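Local atomic coordinates of putative sugar binding protein (Salmonella enterica subsp. enterica serovar Typhimurium, PDB entry 3KNZ), a protein that probably binds carbohydrate derivatives, perhaps sugar phosphates, through SIS domains related to those of glucosamine-6-phosphate synthase. Residues R74-P79 with L174-Q179; A204-S209 with Y329-Q334; D225-G230 with A271-I276. One frame throughout, in Å; residues are numbered along the deposited sequence.

Interaction 1 of 3, residues R74-P79 with L174-Q179; sequences RWCALP and LAVAGQ
Trp-75 carries most of the contact with helix 161-179, its indole standing against Leu-174 and Ala-177. Its CB lies 4.2 Å from the CB of Ala-177. Having CG anti to the carbonyl carbon (chi1 -67°) places the indole against these two residues. Leu-174 CD1 then sits over one face of the five-membered ring, 4.1 Å from Trp-75 CG and equally far from its CD1, in a CH-pi contact tilted 23° from the ring normal. Arg-74 CD covers the opposite face near the rim. Further out, Trp-75 CE3 meets Ala-177 CB obliquely at 3.9 Å. The ring also packs on Leu-191 and meets the ring of Phe-71. Helix 59-76 forms the crossover of a beta-alpha-beta unit joining the adjacent parallel strands 52-56 and 80-83 of the SIS domain, and here it ends, Ala-77 leaving helical geometry with positive phi. Close packing continues along the backbone: the methyl CB of Ala-177 lies 3.2 Å from Trp-75 O, an oxygen that accepts a hydrogen bond from Arg-182. On the other flank, Val-176 CG1 touches Cys-76 CA at 3.8 Å, while Cys-76 SG approaches Val-176 CB at 4.1 Å.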
loop_
_atom_site.group_PDB
_atom_site.type_symbol
_atom_site.label_atom_id
_atom_site.label_comp_id
_atom_site.label_asym_id
_atom_site.label_seq_id
_atom_site.Cartn_x
_atom_site.Cartn_y
_atom_site.Cartn_z
ATOM N N ARG A 74 -19.149 6.824 -0.295
ATOM C CA ARG A 74 -20.595 6.770 -0.405
ATOM C C ARG A 74 -21.266 8.075 -0.001
ATOM O O ARG A 74 -22.020 8.659 -0.780
ATOM C CB ARG A 74 -21.127 5.623 0.459
ATOM C CG ARG A 74 -22.607 5.318 0.286
ATOM C CD ARG A 74 -22.988 4.144 1.158
ATOM N NE ARG A 74 -22.173 2.984 0.829
ATOM C CZ ARG A 74 -21.918 1.980 1.661
ATOM N NH1 ARG A 74 -22.392 1.992 2.902
ATOM N NH2 ARG A 74 -21.160 0.967 1.262
ATOM N N TRP A 75 -20.960 8.546 1.202
ATOM C CA TRP A 75 -21.627 9.726 1.740
ATOM C C TRP A 75 -21.081 11.070 1.279
ATOM O O TRP A 75 -21.777 12.077 1.366
ATOM C CB TRP A 75 -21.705 9.629 3.259
ATOM C CG TRP A 75 -22.611 8.510 3.668
ATOM C CD1 TRP A 75 -22.260 7.344 4.280
ATOM C CD2 TRP A 75 -24.025 8.426 3.431
ATOM N NE1 TRP A 75 -23.372 6.555 4.468
ATOM C CE2 TRP A 75 -24.464 7.198 3.955
ATOM C CE3 TRP A 75 -24.964 9.286 2.845
ATOM C CZ2 TRP A 75 -25.795 6.806 3.911
ATOM C CZ3 TRP A 75 -26.284 8.893 2.799
ATOM C CH2 TRP A 75 -26.687 7.665 3.327
ATOM N N CYS A 76 -19.848 11.093 0.787
ATOM C CA CYS A 76 -19.292 12.318 0.216
ATOM C C CYS A 76 -19.671 12.381 -1.257
ATOM O O CYS A 76 -19.715 13.452 -1.847
ATOM C CB CYS A 76 -17.775 12.363 0.365
ATOM S SG CYS A 76 -17.213 12.500 2.073
ATOM N N ALA A 77 -19.951 11.217 -1.841
ATOM C CA ALA A 77 -20.333 11.120 -3.249
ATOM C C ALA A 77 -19.178 11.565 -4.136
ATOM O O ALA A 77 -19.377 12.084 -5.220
ATOM C CB ALA A 77 -21.572 11.953 -3.519
ATOM N N LEU A 78 -17.962 11.349 -3.652
ATOM C CA LEU A 78 -16.745 11.713 -4.369
ATOM C C LEU A 78 -15.745 10.579 -4.264
ATOM O O LEU A 78 -15.839 9.737 -3.365
ATOM C CB LEU A 78 -16.105 12.965 -3.760
ATOM C CG LEU A 78 -16.813 14.306 -3.937
ATOM C CD1 LEU A 78 -16.117 15.384 -3.121
ATOM C CD2 LEU A 78 -16.857 14.676 -5.411
ATOM N N PRO A 79 -14.789 10.533 -5.200
ATOM C CA PRO A 79 -13.746 9.533 -5.067
ATOM C C PRO A 79 -12.947 9.806 -3.803
ATOM O O PRO A 79 -12.788 10.964 -3.421
ATOM C CB PRO A 79 -12.866 9.776 -6.297
ATOM C CG PRO A 79 -13.746 10.432 -7.284
ATOM C CD PRO A 79 -14.721 11.248 -6.486
ATOM N N LEU A 174 -20.669 12.347 6.907
ATOM C CA LEU A 174 -22.065 12.664 7.222
ATOM C C LEU A 174 -22.319 14.163 7.138
ATOM O O LEU A 174 -23.419 14.593 6.768
ATOM C CB LEU A 174 -22.459 12.116 8.599
ATOM C CG LEU A 174 -23.017 10.686 8.606
ATOM C CD1 LEU A 174 -22.407 9.811 7.522
ATOM C CD2 LEU A 174 -22.885 10.048 9.988
ATOM N N ALA A 175 -21.301 14.954 7.480
ATOM C CA ALA A 175 -21.406 16.405 7.398
ATOM C C ALA A 175 -21.493 16.825 5.928
ATOM O O ALA A 175 -22.296 17.689 5.572
ATOM C CB ALA A 175 -20.224 17.074 8.084
ATOM N N VAL A 176 -20.680 16.202 5.073
ATOM C CA VAL A 176 -20.700 16.512 3.644
ATOM C C VAL A 176 -22.044 16.114 3.029
ATOM O O VAL A 176 -22.616 16.865 2.233
ATOM C CB VAL A 176 -19.534 15.824 2.880
ATOM C CG1 VAL A 176 -19.727 15.940 1.368
ATOM C CG2 VAL A 176 -18.187 16.413 3.313
ATOM N N ALA A 177 -22.548 14.939 3.408
ATOM C CA ALA A 177 -23.844 14.469 2.899
ATOM C C ALA A 177 -24.968 15.410 3.354
ATOM O O ALA A 177 -25.918 15.666 2.607
ATOM C CB ALA A 177 -24.118 13.026 3.344
ATOM N N GLY A 178 -24.853 15.937 4.568
ATOM C CA GLY A 178 -25.845 16.874 5.083
ATOM C C GLY A 178 -25.869 18.178 4.305
ATOM O O GLY A 178 -26.920 18.597 3.828
ATOM N N GLN A 179 -24.712 18.829 4.189
ATOM C CA GLN A 179 -24.597 20.080 3.437
ATOM C C GLN A 179 -25.155 19.960 2.029
ATOM O O GLN A 179 -25.841 20.860 1.551
ATOM C CB GLN A 179 -23.137 20.524 3.341
ATOM C CG GLN A 179 -22.655 21.369 4.495
ATOM C CD GLN A 179 -23.149 22.805 4.416
ATOM O OE1 GLN A 179 -23.471 23.302 3.336
ATOM N NE2 GLN A 179 -23.188 23.485 5.561
#

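Interaction 2 of 3, residues A204-S209 with Y329-Q334; sequences ALVTAS and YIIPLQ
Leu-205 and Ile-331 interlock where helix 185-215, which follows the first alpha/beta unit, packs on the C-terminal helix 326-339, the two segments crossing at -36° with axes 9.2 Å apart. Met-20 of helix 15-32 and His-163 of helix 161-179 also touch Ile-331. Leu-205 extends CG away from its own backbone N (chi1 177°), which brings CD2 to 3.9 Å from Ile-331 CD1. The isoleucine places CG1 anti to the carbonyl carbon (chi1 -72°) and then runs out straight; CD1 meets the leucine tip, while CG2 sits among Leu-205, Val-206 and Ser-209, nearest to Ser-209 OG (3.8 Å). The valine approaches at about a right angle to the isoleucine.

One turn on, Ser-209 rotates OG back over its own helix and donates to Leu-205 O (2.8 Å) from above the carbonyl plane. The backbone N of Ser-209 grips the same oxygen from the opposite face. Ser-209 OG also rests on Pro-332, 3.6 Å from its CA. Helix 326-339 is kinked here: neither Ile-331 N nor Pro-332 N bonds to the turn before, the proline having no N-H. The hydroxyl thus spends its proton within its own helix, leaving this buried seam to be held by apolar packing.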
loop_
_atom_site.group_PDB
_atom_site.type_symbol
_atom_site.label_atom_id
_atom_site.label_comp_id
_atom_site.label_asym_id
_atom_site.label_seq_id
_atom_site.Cartn_x
_atom_site.Cartn_y
_atom_site.Cartn_z
ATOM N N ALA A 204 -19.250 -5.821 25.942
ATOM C CA ALA A 204 -19.414 -7.263 26.006
ATOM C C ALA A 204 -18.321 -7.935 25.180
ATOM O O ALA A 204 -17.802 -8.976 25.564
ATOM C CB ALA A 204 -20.797 -7.670 25.517
ATOM N N LEU A 205 -17.972 -7.324 24.049
ATOM C CA LEU A 205 -16.921 -7.854 23.168
ATOM C C LEU A 205 -15.540 -7.778 23.832
ATOM O O LEU A 205 -14.704 -8.659 23.631
ATOM C CB LEU A 205 -16.911 -7.112 21.826
ATOM C CG LEU A 205 -15.837 -7.495 20.804
ATOM C CD1 LEU A 205 -15.841 -8.990 20.501
ATOM C CD2 LEU A 205 -16.044 -6.689 19.535
ATOM N N VAL A 206 -15.306 -6.729 24.620
ATOM C CA VAL A 206 -14.042 -6.583 25.337
ATOM C C VAL A 206 -13.883 -7.722 26.360
ATOM O O VAL A 206 -12.804 -8.302 26.496
ATOM C CB VAL A 206 -13.948 -5.209 26.055
ATOM C CG1 VAL A 206 -12.730 -5.159 26.976
ATOM C CG2 VAL A 206 -13.910 -4.069 25.043
ATOM N N THR A 207 -14.966 -8.044 27.063
ATOM C CA THR A 207 -14.948 -9.119 28.058
ATOM C C THR A 207 -14.747 -10.479 27.395
ATOM O O THR A 207 -14.042 -11.335 27.923
ATOM C CB THR A 207 -16.256 -9.149 28.888
ATOM O OG1 THR A 207 -16.427 -7.892 29.550
ATOM C CG2 THR A 207 -16.228 -10.274 29.927
ATOM N N ALA A 208 -15.370 -10.667 26.235
ATOM C CA ALA A 208 -15.279 -11.926 25.511
ATOM C C ALA A 208 -13.897 -12.079 24.886
ATOM O O ALA A 208 -13.334 -13.171 24.858
ATOM C CB ALA A 208 -16.368 -12.000 24.444
ATOM N N SER A 209 -13.350 -10.974 24.392
ATOM C CA SER A 209 -12.021 -10.975 23.786
ATOM C C SER A 209 -10.932 -11.297 24.809
ATOM O O SER A 209 -9.991 -12.025 24.509
ATOM C CB SER A 209 -11.736 -9.623 23.132
ATOM O OG SER A 209 -12.575 -9.413 22.006
ATOM N N TYR A 329 -14.401 -5.736 15.120
ATOM C CA TYR A 329 -13.365 -6.715 14.767
ATOM C C TYR A 329 -11.907 -6.350 15.116
ATOM O O TYR A 329 -11.049 -7.227 15.135
ATOM C CB TYR A 329 -13.505 -7.126 13.293
ATOM C CG TYR A 329 -14.710 -8.009 13.054
ATOM C CD1 TYR A 329 -14.637 -9.380 13.267
ATOM C CD2 TYR A 329 -15.924 -7.479 12.636
ATOM C CE1 TYR A 329 -15.737 -10.202 13.064
ATOM C CE2 TYR A 329 -17.030 -8.297 12.427
ATOM C CZ TYR A 329 -16.927 -9.658 12.647
ATOM O OH TYR A 329 -18.007 -10.491 12.455
ATOM N N ILE A 330 -11.616 -5.084 15.401
ATOM C CA ILE A 330 -10.247 -4.697 15.782
ATOM C C ILE A 330 -9.982 -4.972 17.269
ATOM O O ILE A 330 -8.828 -5.097 17.695
ATOM C CB ILE A 330 -9.972 -3.199 15.497
ATOM C CG1 ILE A 330 -8.512 -2.829 15.816
ATOM C CG2 ILE A 330 -10.907 -2.327 16.317
ATOM C CD1 ILE A 330 -7.452 -3.693 15.114
ATOM N N ILE A 331 -11.062 -5.076 18.045
ATOM C CA ILE A 331 -10.990 -5.280 19.496
ATOM C C ILE A 331 -10.270 -6.562 19.929
ATOM O O ILE A 331 -9.402 -6.506 20.800
ATOM C CB ILE A 331 -12.402 -5.159 20.147
ATOM C CG1 ILE A 331 -12.837 -3.684 20.122
ATOM C CG2 ILE A 331 -12.388 -5.686 21.576
ATOM C CD1 ILE A 331 -14.248 -3.417 20.551
ATOM N N PRO A 332 -10.621 -7.713 19.329
ATOM C CA PRO A 332 -9.925 -8.953 19.669
ATOM C C PRO A 332 -8.424 -8.845 19.400
ATOM O O PRO A 332 -7.611 -9.291 20.216
ATOM C CB PRO A 332 -10.555 -9.983 18.730
ATOM C CG PRO A 332 -11.883 -9.415 18.373
ATOM C CD PRO A 332 -11.713 -7.937 18.366
ATOM N N LEU A 333 -8.066 -8.237 18.271
ATOM C CA LEU A 333 -6.660 -8.055 17.920
ATOM C C LEU A 333 -5.974 -7.115 18.929
ATOM O O LEU A 333 -4.828 -7.324 19.305
ATOM C CB LEU A 333 -6.531 -7.530 16.485
ATOM C CG LEU A 333 -7.238 -8.364 15.406
ATOM C CD1 LEU A 333 -6.968 -7.808 14.000
ATOM C CD2 LEU A 333 -6.826 -9.819 15.488
ATOM N N GLN A 334 -6.682 -6.086 19.378
ATOM C CA GLN A 334 -6.135 -5.159 20.372
ATOM C C GLN A 334 -5.969 -5.836 21.734
ATOM O O GLN A 334 -5.046 -5.513 22.498
ATOM C CB GLN A 334 -7.019 -3.911 20.491
ATOM C CG GLN A 334 -6.906 -2.980 19.284
ATOM C CD GLN A 334 -7.910 -1.843 19.290
ATOM O OE1 GLN A 334 -9.028 -1.986 19.777
ATOM N NE2 GLN A 334 -7.522 -0.715 18.713
#

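Interaction 3 of 3, residues D225-G230 with A271-I276; sequences DIRLTG and AQSALI
The carboxylate of Asp-225 meets the hydroxyl of Ser-273 across the two segments, with Ser-273 OG donating to Asp-225 OD1 (3.0 Å) on the syn side, 17° out of the carboxylate plane. Asp-225 CG stands between the backbone N and the carbonyl carbon (chi1 67°), which turns OD1 toward the neighbouring strand. The other oxygen is modelled against the guanidinium of Arg-227 as a salt bridge, but too closely for its geometry to be relied on. Ser-273 OG lies at the edge of that guanidinium, near its plane, and also accepts from the backbone N of Asn-270. A bound imidazole, probably from the crystallisation liquor, lies about 3 Å from the arginine side chain.

Strands 225-230 and 273-278 are parallel neighbours in a five-stranded sheet of order 2-1-3-4-5, as in SIS domains. Ala-274 N donates to Asp-225 O. Arg-227 joins the partner strand through both backbone groups: its N donates to Ala-274 O (2.8 Å) and its O accepts from Ile-276 N (2.9 Å). Thr-229 N then binds Ile-276 O at 3.0 Å.

On the face bearing Ile-226, Leu-228, Ala-274 and Ile-276, Leu-228 and Ile-276 lie side by side, with Leu-228 CD2 3.5 Å from Ile-276 CB; Ile-276 CD1 also reaches Ile-226 CG2 (4.0 Å). Helices 235-249 and 326-339 cover this apolar surface. On the side of Arg-227 and Leu-275, Leu-275 CD1 lies 3.3 Å from the backbone O of Arg-227.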
loop_
_atom_site.group_PDB
_atom_site.type_symbol
_atom_site.label_atom_id
_atom_site.label_comp_id
_atom_site.label_asym_id
_atom_site.label_seq_id
_atom_site.Cartn_x
_atom_site.Cartn_y
_atom_site.Cartn_z
ATOM N N ASP A 225 5.743 -16.551 13.972
ATOM C CA ASP A 225 5.189 -15.331 13.422
ATOM C C ASP A 225 3.691 -15.512 13.216
ATOM O O ASP A 225 3.197 -16.625 13.010
ATOM C CB ASP A 225 5.868 -14.959 12.105
ATOM C CG ASP A 225 5.577 -15.948 10.997
ATOM O OD1 ASP A 225 5.297 -17.125 11.287
ATOM O OD2 ASP A 225 5.639 -15.549 9.826
ATOM N N ILE A 226 2.978 -14.399 13.256
ATOM C CA ILE A 226 1.541 -14.421 13.167
ATOM C C ILE A 226 1.096 -13.718 11.903
ATOM O O ILE A 226 1.625 -12.673 11.552
ATOM C CB ILE A 226 0.932 -13.714 14.394
ATOM C CG1 ILE A 226 1.406 -14.421 15.676
ATOM C CG2 ILE A 226 -0.592 -13.661 14.282
ATOM C CD1 ILE A 226 1.095 -13.674 16.976
ATOM N N ARG A 227 0.120 -14.303 11.224
ATOM C CA ARG A 227 -0.422 -13.725 10.012
ATOM C C ARG A 227 -1.923 -13.534 10.226
ATOM O O ARG A 227 -2.613 -14.438 10.706
ATOM C CB ARG A 227 -0.173 -14.666 8.838
ATOM C CG ARG A 227 1.265 -15.167 8.717
ATOM C CD ARG A 227 2.230 -14.091 8.263
ATOM N NE ARG A 227 3.607 -14.580 8.253
ATOM C CZ ARG A 227 4.640 -13.947 7.692
ATOM N NH1 ARG A 227 4.470 -12.799 7.060
ATOM N NH2 ARG A 227 5.852 -14.483 7.743
ATOM N N LEU A 228 -2.418 -12.352 9.883
ATOM C CA LEU A 228 -3.829 -12.034 10.035
ATOM C C LEU A 228 -4.430 -11.868 8.660
ATOM O O LEU A 228 -3.809 -11.265 7.795
ATOM C CB LEU A 228 -4.002 -10.710 10.778
ATOM C CG LEU A 228 -3.156 -10.522 12.026
ATOM C CD1 LEU A 228 -3.571 -9.227 12.719
ATOM C CD2 LEU A 228 -3.310 -11.713 12.949
ATOM N N THR A 229 -5.629 -12.390 8.447
ATOM C CA THR A 229 -6.288 -12.220 7.161
ATOM C C THR A 229 -7.753 -11.895 7.363
ATOM O O THR A 229 -8.310 -12.103 8.437
ATOM C CB THR A 229 -6.183 -13.471 6.267
ATOM O OG1 THR A 229 -6.606 -13.150 4.928
ATOM C CG2 THR A 229 -7.047 -14.594 6.818
ATOM N N GLY A 230 -8.374 -11.374 6.316
ATOM C CA GLY A 230 -9.787 -11.044 6.365
ATOM C C GLY A 230 -10.259 -10.547 5.023
ATOM O O GLY A 230 -9.446 -10.285 4.131
ATOM N N ALA A 271 4.447 -23.796 7.971
ATOM C CA ALA A 271 4.075 -24.640 9.105
ATOM C C ALA A 271 4.284 -23.987 10.472
ATOM O O ALA A 271 3.549 -24.283 11.405
ATOM C CB ALA A 271 4.844 -25.955 9.039
ATOM N N GLN A 272 5.273 -23.101 10.587
ATOM C CA GLN A 272 5.587 -22.443 11.861
ATOM C C GLN A 272 4.713 -21.202 12.119
ATOM O O GLN A 272 4.792 -20.592 13.187
ATOM C CB GLN A 272 7.055 -21.991 11.892
ATOM C CG GLN A 272 8.060 -22.907 11.190
ATOM C CD GLN A 272 8.033 -24.339 11.675
ATOM O OE1 GLN A 272 7.857 -24.609 12.863
ATOM N NE2 GLN A 272 8.229 -25.272 10.749
ATOM N N SER A 273 3.899 -20.824 11.139
ATOM C CA SER A 273 3.049 -19.642 11.252
ATOM C C SER A 273 1.717 -19.902 11.930
ATOM O O SER A 273 1.197 -21.014 11.893
ATOM C CB SER A 273 2.742 -19.087 9.868
ATOM O OG SER A 273 3.917 -18.739 9.183
ATOM N N ALA A 274 1.178 -18.849 12.539
ATOM C CA ALA A 274 -0.139 -18.886 13.166
ATOM C C ALA A 274 -1.030 -17.977 12.346
ATOM O O ALA A 274 -0.612 -16.897 11.922
ATOM C CB ALA A 274 -0.084 -18.411 14.607
ATOM N N LEU A 275 -2.249 -18.426 12.093
ATOM C CA LEU A 275 -3.187 -17.639 11.323
ATOM C C LEU A 275 -4.341 -17.196 12.210
ATOM O O LEU A 275 -4.884 -17.992 12.980
ATOM C CB LEU A 275 -3.741 -18.458 10.152
ATOM C CG LEU A 275 -4.676 -17.718 9.189
ATOM C CD1 LEU A 275 -3.935 -16.578 8.501
ATOM C CD2 LEU A 275 -5.253 -18.672 8.154
ATOM N N ILE A 276 -4.670 -15.912 12.132
ATOM C CA ILE A 276 -5.839 -15.378 12.785
ATOM C C ILE A 276 -6.647 -14.894 11.605
ATOM O O ILE A 276 -6.161 -14.122 10.778
ATOM C CB ILE A 276 -5.541 -14.240 13.764
ATOM C CG1 ILE A 276 -4.686 -14.759 14.933
ATOM C CG2 ILE A 276 -6.849 -13.667 14.295
ATOM C CD1 ILE A 276 -4.283 -13.705 15.947
#

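In the fold
From the N terminus, interaction 1 closes first: the chain leaves helix 59-76, builds the rest of the first five-stranded sheet and returns along helix 161-179. The next helix, 185-215, then opens interaction 2, which closes only at helix 326-339 near the modelled C terminus. Interaction 3 is nested within that loop, joining two adjacent strands of the second sheet. Interactions 2 and 3 touch, since Leu-333 from the helix of interaction 2 packs on Leu-228 and Ile-276 of interaction 3. Interaction 1 lies on the opposite side of the chain's centre, about 15 Å from interaction 2 at the nearest atoms, and belongs to the first alpha/beta unit.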